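Aminoglycoside N(3)-acetyltransferase III (PDB 7LAO) acetylates the N3 amino group of 2-deoxystreptamine antibiotics such as gentamicin, kanamycin and tobramycin with acetyl-CoA, making bacteria resistant to them. Local coordinates at residues Glu7-Asp12 / Val44-Ala49; His14-Arg19 / Gly241-Ala246; Asp22-His27 / Ala49-Ala54. All coordinates share one frame; numbering follows the deposited sequence.

Contact 1 (Glu7-Asp12 / Val44-Ala49); sequences ESITAD and VSALRA
A chi1 of -56° sets CG2 of Ile9 opposite the backbone N and brings it over Ala46, while a chi1 of -55° sets OG1 of Thr10 opposite the carbonyl carbon and beside the backbone N, facing the same alanine. The two residues belong to the N-terminal helix 6-16, which packs here on helix 40-51, the helix that connects strands 23-28 and 56-60 of the central sheet. The short helical segments approach to 8.2 Å between axes and cross at -48°, a close helix-helix crossing made possible by small side chains: the nearest CA atoms, those of Thr10 and Ala46, are 4.8 Å apart, and the CB of Ala46 points toward the partner helix. Ile9 lays CG2 against that methyl at 3.6 Å, an ordinary apolar contact; its other branch turns away, toward Val243 and the turn after strand 239-243. Beside it, Thr10 presents both of its branches to the facing helix and spans Ala46 and Ala49. The hydroxyl is hydrogen-bonded within its own helix, to the carbonyl O of Ile6 one turn back, which fixes its rotation. OG1 also lies 3.3 Å from O of Ala46, an approach that counts as packing rather than a hydrogen bond, and 3.5 Å from CB of the same residue. On another side of helix 40-51, Val44 and Leu47 lean on helix 102-108, so this helix is covered from more than one direction. One turn after Ala46, where the contact opens to solvent, the CB of exposed Ala49 meets both ends of the threonine fork, with OG1 of Thr10 at 3.5 Å and CG2 of Thr10 at 3.8 Å.

Contact 2 (His14-Arg19 / Gly241-Ala246); sequences HGLGVR and GIVGRA
Leu16, in the last turn of helix 6-16, meets Gly241 of strand 239-243 with their CA atoms 5.9 Å apart, where a Schellman motif ends the helix at Gly17 (phi 117°) and a type II' turn, Val243 to Ala246, folds the strand back. That strand is the outermost of the central sheet on its side, and the turn joins it to the antiparallel strand 246-252 in a tight hairpin. Leu16 carries the contact with both methyls. With CG anti to the backbone N (chi1 -173°), the branch reaches out of the helix: CD1 comes to 3.2 Å from N of Gly241, a short approach to bare backbone, while CD2 lies 4.0 Å from CG2 of Val243. The two side chains cross at about a right angle. Beyond them Leu16 also covers Leu250 and Leu159, the next strands of the sheet, and Val243 packs against Ile9 and Leu13.

O of His14 accepts from N of Gly17 at 2.9 Å and also from NH1 of Arg19 at 2.7 Å, the latter with an N-H...O angle of 161°. The same NH1 reaches O of Val18 at 2.8 Å from above the carbonyl plane and lies over the centre of the His14 ring. Two carbonyls thus hold the guanidinium across the imidazole, and its positive charge, at the C-terminal end of the helix, would be expected to interact favourably with the helix dipole. Between these two segments the joining is apolar and depends on shape; the polar tie between helix and turn is made nearby, by Asp12 OD2 and Gly244 N.

Contact 3 (Asp22-His27 / Ala49-Ala54); sequences DLIMVH and AAVGSA
Asp22 OD2 is gripped twice, by a salt bridge from NZ of Lys157 and a hydrogen bond from the backbone N of Arg19, and this fixes the residue whose backbone and CB lie against Val51. The carboxylate itself points elsewhere: it ties the turn after helix 6-16 to the start of strand 157-161, and the charge of Lys157 would probably favour its ionised form. What meets Val51 is the backbone O and CB of Asp22, not its carboxylate. CB of Val51 sits 3.9 Å from O of Asp22, and CG1 of Val51 stands 4.2 Å from CB of Asp22. The CA atoms of this pair are 5.6 Å apart, the closest between the two segments.

Strand 23-28, helix 40-51 and strand 56-60 form a beta-alpha-beta unit in which the two strands are parallel neighbours, with Asp22 and Ile24 both hydrogen-bonded through the backbone to Thr56. Val51 is the last helical residue of the connection, and Gly52 leaves the helix with a phi of 68°, turning the chain back toward the second strand. A chi1 of -60° at Val51 puts CG1 opposite the carbonyl carbon, beside the backbone N, which directs it to Ile24 on the strand. There CG1 meets CG1 of Ile24 at 3.8 Å, the two side chains meeting at a slant. Ile24 rises from the strand toward the helix and also rests on Leu159 of the neighbouring strand. Leu57 supports Val51 from the other neighbour. Near the helix end, the carbonyl O of Gly52 is held by NH1 of Arg48.

In the fold
All three contacts lie on one side of the central sheet. Contact 1 is helix on helix and only partly buried, with alanines and a threonine reaching solvent at Ala49; contacts 2 and 3 are buried and set helix ends against strands through leucine, isoleucine and valine and against the backbone of Gly241 and Asp22. Helix 6-16 serves contacts 1 and 2, and helix 40-51 serves 1 and 3, sharing Ala49. Asp12 OD2 links contact 1 to Gly244 N of contact 2 by a probable hydrogen bond of 3.0 Å. Contacts 2 and 3 meet where CG1 of Val18 touches CG1 of Val51 at 3.6 Å. Contact 2 reaches the sheet's edge strand, contact 3 an inner one.

Contact 1 (Glu7-Asp12 / Val44-Ala49)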
loop_
_atom_site.group_PDB
_atom_site.type_symbol
_atom_site.label_atom_id
_atom_site.label_comp_id
_atom_site.label_asym_id
_atom_site.label_seq_id
_atom_site.Cartn_x
_atom_site.Cartn_y
_atom_site.Cartn_z
ATOM N N GLU A 7 -24.287 0.991 -6.275
ATOM C CA GLU A 7 -24.398 0.479 -7.637
ATOM C C GLU A 7 -23.710 1.395 -8.644
ATOM O O GLU A 7 -23.142 0.917 -9.633
ATOM C CB GLU A 7 -25.864 0.304 -8.025
ATOM C CG GLU A 7 -26.587 -0.796 -7.253
ATOM C CD GLU A 7 -27.063 -0.332 -5.874
ATOM O OE1 GLU A 7 -27.150 0.899 -5.656
ATOM O OE2 GLU A 7 -27.337 -1.203 -5.007
ATOM N N SER A 8 -23.763 2.704 -8.420
ATOM C CA SER A 8 -23.156 3.635 -9.373
ATOM C C SER A 8 -21.641 3.582 -9.284
ATOM O O SER A 8 -20.950 3.618 -10.310
ATOM C CB SER A 8 -23.670 5.057 -9.135
ATOM O OG SER A 8 -23.056 5.701 -8.032
ATOM N N ILE A 9 -21.106 3.441 -8.068
ATOM C CA ILE A 9 -19.663 3.259 -7.908
ATOM C C ILE A 9 -19.203 1.934 -8.507
ATOM O O ILE A 9 -18.134 1.868 -9.129
ATOM C CB ILE A 9 -19.243 3.374 -6.431
ATOM C CG1 ILE A 9 -19.685 4.735 -5.802
ATOM C CG2 ILE A 9 -17.690 3.079 -6.307
ATOM C CD1 ILE A 9 -19.207 5.982 -6.570
ATOM N N THR A 10 -20.004 0.870 -8.359
ATOM C CA THR A 10 -19.650 -0.395 -8.997
ATOM C C THR A 10 -19.595 -0.249 -10.510
ATOM O O THR A 10 -18.698 -0.799 -11.153
ATOM C CB THR A 10 -20.638 -1.509 -8.614
ATOM O OG1 THR A 10 -20.712 -1.635 -7.191
ATOM C CG2 THR A 10 -20.153 -2.838 -9.163
ATOM N N ALA A 11 -20.566 0.476 -11.096
ATOM C CA ALA A 11 -20.557 0.733 -12.531
ATOM C C ALA A 11 -19.316 1.508 -12.957
ATOM O O ALA A 11 -18.666 1.135 -13.941
ATOM C CB ALA A 11 -21.815 1.480 -12.948
ATOM N N ASP A 12 -18.929 2.546 -12.197
ATOM C CA ASP A 12 -17.706 3.288 -12.547
ATOM C C ASP A 12 -16.457 2.385 -12.506
ATOM O O ASP A 12 -15.582 2.468 -13.377
ATOM C CB ASP A 12 -17.510 4.482 -11.599
ATOM C CG ASP A 12 -18.664 5.525 -11.671
ATOM O OD1 ASP A 12 -19.394 5.538 -12.691
ATOM O OD2 ASP A 12 -18.792 6.333 -10.713
ATOM N N VAL A 44 -16.369 0.144 0.048
ATOM C CA VAL A 44 -15.882 -1.249 0.139
ATOM C C VAL A 44 -16.877 -2.219 -0.516
ATOM O O VAL A 44 -16.496 -3.085 -1.333
ATOM C CB VAL A 44 -15.591 -1.617 1.608
ATOM C CG1 VAL A 44 -15.258 -3.158 1.768
ATOM C CG2 VAL A 44 -14.417 -0.753 2.145
ATOM N N SER A 45 -18.166 -2.043 -0.221
ATOM C CA SER A 45 -19.235 -2.830 -0.832
ATOM C C SER A 45 -19.203 -2.742 -2.351
ATOM O O SER A 45 -19.395 -3.739 -3.037
ATOM C CB SER A 45 -20.583 -2.328 -0.318
ATOM O OG SER A 45 -20.560 -2.369 1.093
ATOM N N ALA A 46 -18.998 -1.550 -2.895
ATOM C CA ALA A 46 -18.939 -1.428 -4.349
ATOM C C ALA A 46 -17.734 -2.160 -4.916
ATOM O O ALA A 46 -17.813 -2.775 -5.996
ATOM C CB ALA A 46 -18.852 0.045 -4.748
ATOM N N LEU A 47 -16.584 -1.987 -4.283
ATOM C CA LEU A 47 -15.397 -2.710 -4.751
ATOM C C LEU A 47 -15.621 -4.223 -4.701
ATOM O O LEU A 47 -15.159 -4.974 -5.583
ATOM C CB LEU A 47 -14.189 -2.314 -3.910
ATOM C CG LEU A 47 -13.625 -0.922 -4.159
ATOM C CD1 LEU A 47 -12.870 -0.439 -2.901
ATOM C CD2 LEU A 47 -12.668 -0.956 -5.393
ATOM N N ARG A 48 -16.266 -4.708 -3.645
ATOM C CA ARG A 48 -16.539 -6.140 -3.555
ATOM C C ARG A 48 -17.510 -6.568 -4.636
ATOM O O ARG A 48 -17.294 -7.588 -5.307
ATOM C CB ARG A 48 -17.109 -6.519 -2.170
ATOM C CG ARG A 48 -17.731 -7.916 -2.181
ATOM C CD ARG A 48 -16.651 -8.952 -2.489
ATOM N NE ARG A 48 -15.482 -8.692 -1.652
ATOM C CZ ARG A 48 -14.308 -9.311 -1.782
ATOM N NH1 ARG A 48 -14.153 -10.261 -2.706
ATOM N NH2 ARG A 48 -13.296 -8.937 -1.012
ATOM N N ALA A 49 -18.556 -5.754 -4.869
ATOM C CA ALA A 49 -19.449 -6.025 -5.988
ATOM C C ALA A 49 -18.650 -6.094 -7.289
ATOM O O ALA A 49 -18.903 -6.953 -8.145
ATOM C CB ALA A 49 -20.547 -4.945 -6.086
#

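Contact 2 (His14-Arg19 / Gly241-Ala246)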
loop_
_atom_site.group_PDB
_atom_site.type_symbol
_atom_site.label_atom_id
_atom_site.label_comp_id
_atom_site.label_asym_id
_atom_site.label_seq_id
_atom_site.Cartn_x
_atom_site.Cartn_y
_atom_site.Cartn_z
ATOM N N HIS A 14 -16.321 -0.886 -12.963
ATOM C CA HIS A 14 -16.349 -1.741 -14.145
ATOM C C HIS A 14 -15.925 -0.975 -15.386
ATOM O O HIS A 14 -15.139 -1.472 -16.197
ATOM C CB HIS A 14 -17.752 -2.306 -14.324
ATOM C CG HIS A 14 -17.829 -3.385 -15.344
ATOM N ND1 HIS A 14 -18.102 -3.138 -16.672
ATOM C CD2 HIS A 14 -17.608 -4.720 -15.242
ATOM C CE1 HIS A 14 -18.086 -4.280 -17.340
ATOM N NE2 HIS A 14 -17.788 -5.255 -16.496
ATOM N N GLY A 15 -16.411 0.258 -15.537
ATOM C CA GLY A 15 -16.032 1.041 -16.685
ATOM C C GLY A 15 -14.557 1.360 -16.691
ATOM O O GLY A 15 -13.980 1.611 -17.746
ATOM N N LEU A 16 -13.925 1.358 -15.522
ATOM C CA LEU A 16 -12.494 1.643 -15.466
ATOM C C LEU A 16 -11.665 0.409 -15.765
ATOM O O LEU A 16 -10.439 0.498 -15.985
ATOM C CB LEU A 16 -12.146 2.225 -14.094
ATOM C CG LEU A 16 -10.758 2.754 -13.813
ATOM C CD1 LEU A 16 -10.422 4.022 -14.674
ATOM C CD2 LEU A 16 -10.624 3.004 -12.334
ATOM N N GLY A 17 -12.309 -0.747 -15.792
ATOM C CA GLY A 17 -11.632 -1.983 -16.127
ATOM C C GLY A 17 -11.604 -3.014 -15.021
ATOM O O GLY A 17 -11.072 -4.106 -15.255
ATOM N N VAL A 18 -12.148 -2.746 -13.831
ATOM C CA VAL A 18 -12.171 -3.766 -12.782
ATOM C C VAL A 18 -13.119 -4.885 -13.201
ATOM O O VAL A 18 -14.205 -4.630 -13.738
ATOM C CB VAL A 18 -12.608 -3.153 -11.435
ATOM C CG1 VAL A 18 -12.663 -4.256 -10.285
ATOM C CG2 VAL A 18 -11.683 -1.967 -11.039
ATOM N N ARG A 19 -12.717 -6.137 -12.955
ATOM C CA ARG A 19 -13.484 -7.296 -13.401
ATOM C C ARG A 19 -13.602 -8.316 -12.279
ATOM O O ARG A 19 -12.738 -8.373 -11.395
ATOM C CB ARG A 19 -12.829 -7.970 -14.622
ATOM C CG ARG A 19 -12.921 -7.189 -15.919
ATOM C CD ARG A 19 -14.395 -6.986 -16.290
ATOM N NE ARG A 19 -14.553 -6.214 -17.505
ATOM C CZ ARG A 19 -14.656 -4.879 -17.566
ATOM N NH1 ARG A 19 -14.600 -4.122 -16.465
ATOM N NH2 ARG A 19 -14.794 -4.292 -18.756
ATOM N N GLY A 241 -10.325 7.137 -15.559
ATOM C CA GLY A 241 -11.729 7.490 -15.635
ATOM C C GLY A 241 -12.159 7.974 -14.267
ATOM O O GLY A 241 -11.382 7.948 -13.307
ATOM N N ILE A 242 -13.441 8.337 -14.166
ATOM C CA ILE A 242 -13.952 8.897 -12.921
ATOM C C ILE A 242 -14.615 7.792 -12.132
ATOM O O ILE A 242 -15.371 7.005 -12.696
ATOM C CB ILE A 242 -14.965 10.031 -13.180
ATOM C CG1 ILE A 242 -14.304 11.179 -13.942
ATOM C CG2 ILE A 242 -15.568 10.523 -11.851
ATOM C CD1 ILE A 242 -13.181 11.787 -13.152
ATOM N N VAL A 243 -14.424 7.785 -10.817
ATOM C CA VAL A 243 -15.158 6.891 -9.932
ATOM C C VAL A 243 -15.767 7.756 -8.850
ATOM O O VAL A 243 -15.034 8.361 -8.067
ATOM C CB VAL A 243 -14.257 5.794 -9.334
ATOM C CG1 VAL A 243 -15.122 4.909 -8.438
ATOM C CG2 VAL A 243 -13.553 5.014 -10.468
ATOM N N GLY A 244 -17.093 7.839 -8.820
ATOM C CA GLY A 244 -17.707 8.791 -7.913
ATOM C C GLY A 244 -17.473 10.165 -8.517
ATOM O O GLY A 244 -17.910 10.409 -9.640
ATOM N N ARG A 245 -16.736 11.040 -7.841
ATOM C CA ARG A 245 -16.257 12.271 -8.459
ATOM C C ARG A 245 -14.730 12.329 -8.505
ATOM O O ARG A 245 -14.165 13.407 -8.662
ATOM C CB ARG A 245 -16.835 13.477 -7.718
ATOM C CG ARG A 245 -18.328 13.490 -7.845
ATOM C CD ARG A 245 -19.020 14.457 -6.866
ATOM N NE ARG A 245 -20.401 14.621 -7.270
ATOM C CZ ARG A 245 -21.462 14.004 -6.744
ATOM N NH1 ARG A 245 -21.330 13.147 -5.743
ATOM N NH2 ARG A 245 -22.675 14.271 -7.218
ATOM N N ALA A 246 -14.031 11.172 -8.361
ATOM C CA ALA A 246 -12.575 11.220 -8.260
ATOM C C ALA A 246 -11.928 10.793 -9.564
ATOM O O ALA A 246 -12.234 9.689 -10.044
ATOM C CB ALA A 246 -12.059 10.313 -7.141
#

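Contact 3 (Asp22-His27 / Ala49-Ala54)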
loop_
_atom_site.group_PDB
_atom_site.type_symbol
_atom_site.label_atom_id
_atom_site.label_comp_id
_atom_site.label_asym_id
_atom_site.label_seq_id
_atom_site.Cartn_x
_atom_site.Cartn_y
_atom_site.Cartn_z
ATOM N N ASP A 22 -10.646 -10.189 -10.014
ATOM C CA ASP A 22 -9.424 -9.397 -9.961
ATOM C C ASP A 22 -8.896 -9.337 -8.553
ATOM O O ASP A 22 -9.660 -9.366 -7.582
ATOM C CB ASP A 22 -9.682 -7.946 -10.390
ATOM C CG ASP A 22 -9.707 -7.785 -11.896
ATOM O OD1 ASP A 22 -9.443 -8.799 -12.573
ATOM O OD2 ASP A 22 -10.010 -6.655 -12.390
ATOM N N LEU A 23 -7.586 -9.164 -8.461
ATOM C CA LEU A 23 -6.906 -8.770 -7.238
ATOM C C LEU A 23 -6.570 -7.280 -7.345
ATOM O O LEU A 23 -5.804 -6.874 -8.220
ATOM C CB LEU A 23 -5.632 -9.608 -7.059
ATOM C CG LEU A 23 -4.594 -9.118 -6.052
ATOM C CD1 LEU A 23 -5.154 -9.186 -4.630
ATOM C CD2 LEU A 23 -3.340 -10.098 -6.151
ATOM N N ILE A 24 -7.171 -6.458 -6.474
ATOM C CA ILE A 24 -7.071 -5.012 -6.549
ATOM C C ILE A 24 -6.428 -4.492 -5.268
ATOM O O ILE A 24 -6.933 -4.736 -4.167
ATOM C CB ILE A 24 -8.466 -4.394 -6.753
ATOM C CG1 ILE A 24 -9.068 -4.983 -8.029
ATOM C CG2 ILE A 24 -8.359 -2.850 -6.906
ATOM C CD1 ILE A 24 -8.309 -4.607 -9.254
ATOM N N MET A 25 -5.362 -3.738 -5.404
ATOM C CA MET A 25 -4.854 -2.940 -4.298
ATOM C C MET A 25 -5.357 -1.515 -4.505
ATOM O O MET A 25 -5.076 -0.899 -5.547
ATOM C CB MET A 25 -3.332 -2.963 -4.250
ATOM C CG MET A 25 -2.733 -2.154 -3.088
ATOM S SD MET A 25 -0.964 -2.648 -2.749
ATOM C CE MET A 25 -0.568 -1.495 -1.418
ATOM N N VAL A 26 -6.074 -0.983 -3.505
ATOM C CA VAL A 26 -6.734 0.324 -3.629
ATOM C C VAL A 26 -5.983 1.372 -2.818
ATOM O O VAL A 26 -5.701 1.165 -1.631
ATOM C CB VAL A 26 -8.199 0.244 -3.149
ATOM C CG1 VAL A 26 -9.003 1.553 -3.462
ATOM C CG2 VAL A 26 -8.904 -0.998 -3.675
ATOM N N HIS A 27 -5.754 2.544 -3.422
ATOM C CA HIS A 27 -5.344 3.730 -2.672
ATOM C C HIS A 27 -6.408 4.779 -2.942
ATOM O O HIS A 27 -6.640 5.120 -4.097
ATOM C CB HIS A 27 -3.966 4.252 -3.112
ATOM C CG HIS A 27 -2.907 3.190 -3.169
ATOM N ND1 HIS A 27 -2.158 2.825 -2.068
ATOM C CD2 HIS A 27 -2.486 2.401 -4.187
ATOM C CE1 HIS A 27 -1.321 1.860 -2.405
ATOM N NE2 HIS A 27 -1.500 1.581 -3.682
ATOM N N ALA A 49 -18.556 -5.754 -4.869
ATOM C CA ALA A 49 -19.449 -6.025 -5.988
ATOM C C ALA A 49 -18.650 -6.094 -7.289
ATOM O O ALA A 49 -18.903 -6.953 -8.145
ATOM C CB ALA A 49 -20.547 -4.945 -6.086
ATOM N N ALA A 50 -17.690 -5.184 -7.461
ATOM C CA ALA A 50 -16.947 -5.143 -8.718
ATOM C C ALA A 50 -16.072 -6.398 -8.897
ATOM O O ALA A 50 -15.933 -6.909 -10.015
ATOM C CB ALA A 50 -16.065 -3.895 -8.774
ATOM N N VAL A 51 -15.418 -6.876 -7.838
ATOM C CA VAL A 51 -14.509 -8.030 -8.038
ATOM C C VAL A 51 -15.157 -9.390 -7.762
ATOM O O VAL A 51 -14.509 -10.439 -7.996
ATOM C CB VAL A 51 -13.226 -7.893 -7.192
ATOM C CG1 VAL A 51 -12.454 -6.573 -7.590
ATOM C CG2 VAL A 51 -13.558 -8.023 -5.669
ATOM N N GLY A 52 -16.412 -9.426 -7.302
ATOM C CA GLY A 52 -17.077 -10.693 -7.004
ATOM C C GLY A 52 -16.481 -11.419 -5.817
ATOM O O GLY A 52 -15.516 -10.988 -5.183
ATOM N N SER A 53 -17.100 -12.561 -5.500
ATOM C CA SER A 53 -16.653 -13.340 -4.372
ATOM C C SER A 53 -15.307 -13.976 -4.643
ATOM O O SER A 53 -14.615 -14.310 -3.690
ATOM C CB SER A 53 -17.702 -14.395 -4.013
ATOM O OG SER A 53 -17.854 -15.316 -5.071
ATOM N N ALA A 54 -14.866 -14.061 -5.912
ATOM C CA ALA A 54 -13.562 -14.654 -6.206
ATOM C C ALA A 54 -12.422 -13.644 -6.203
ATOM O O ALA A 54 -11.241 -14.049 -6.197
ATOM C CB ALA A 54 -13.597 -15.359 -7.567
#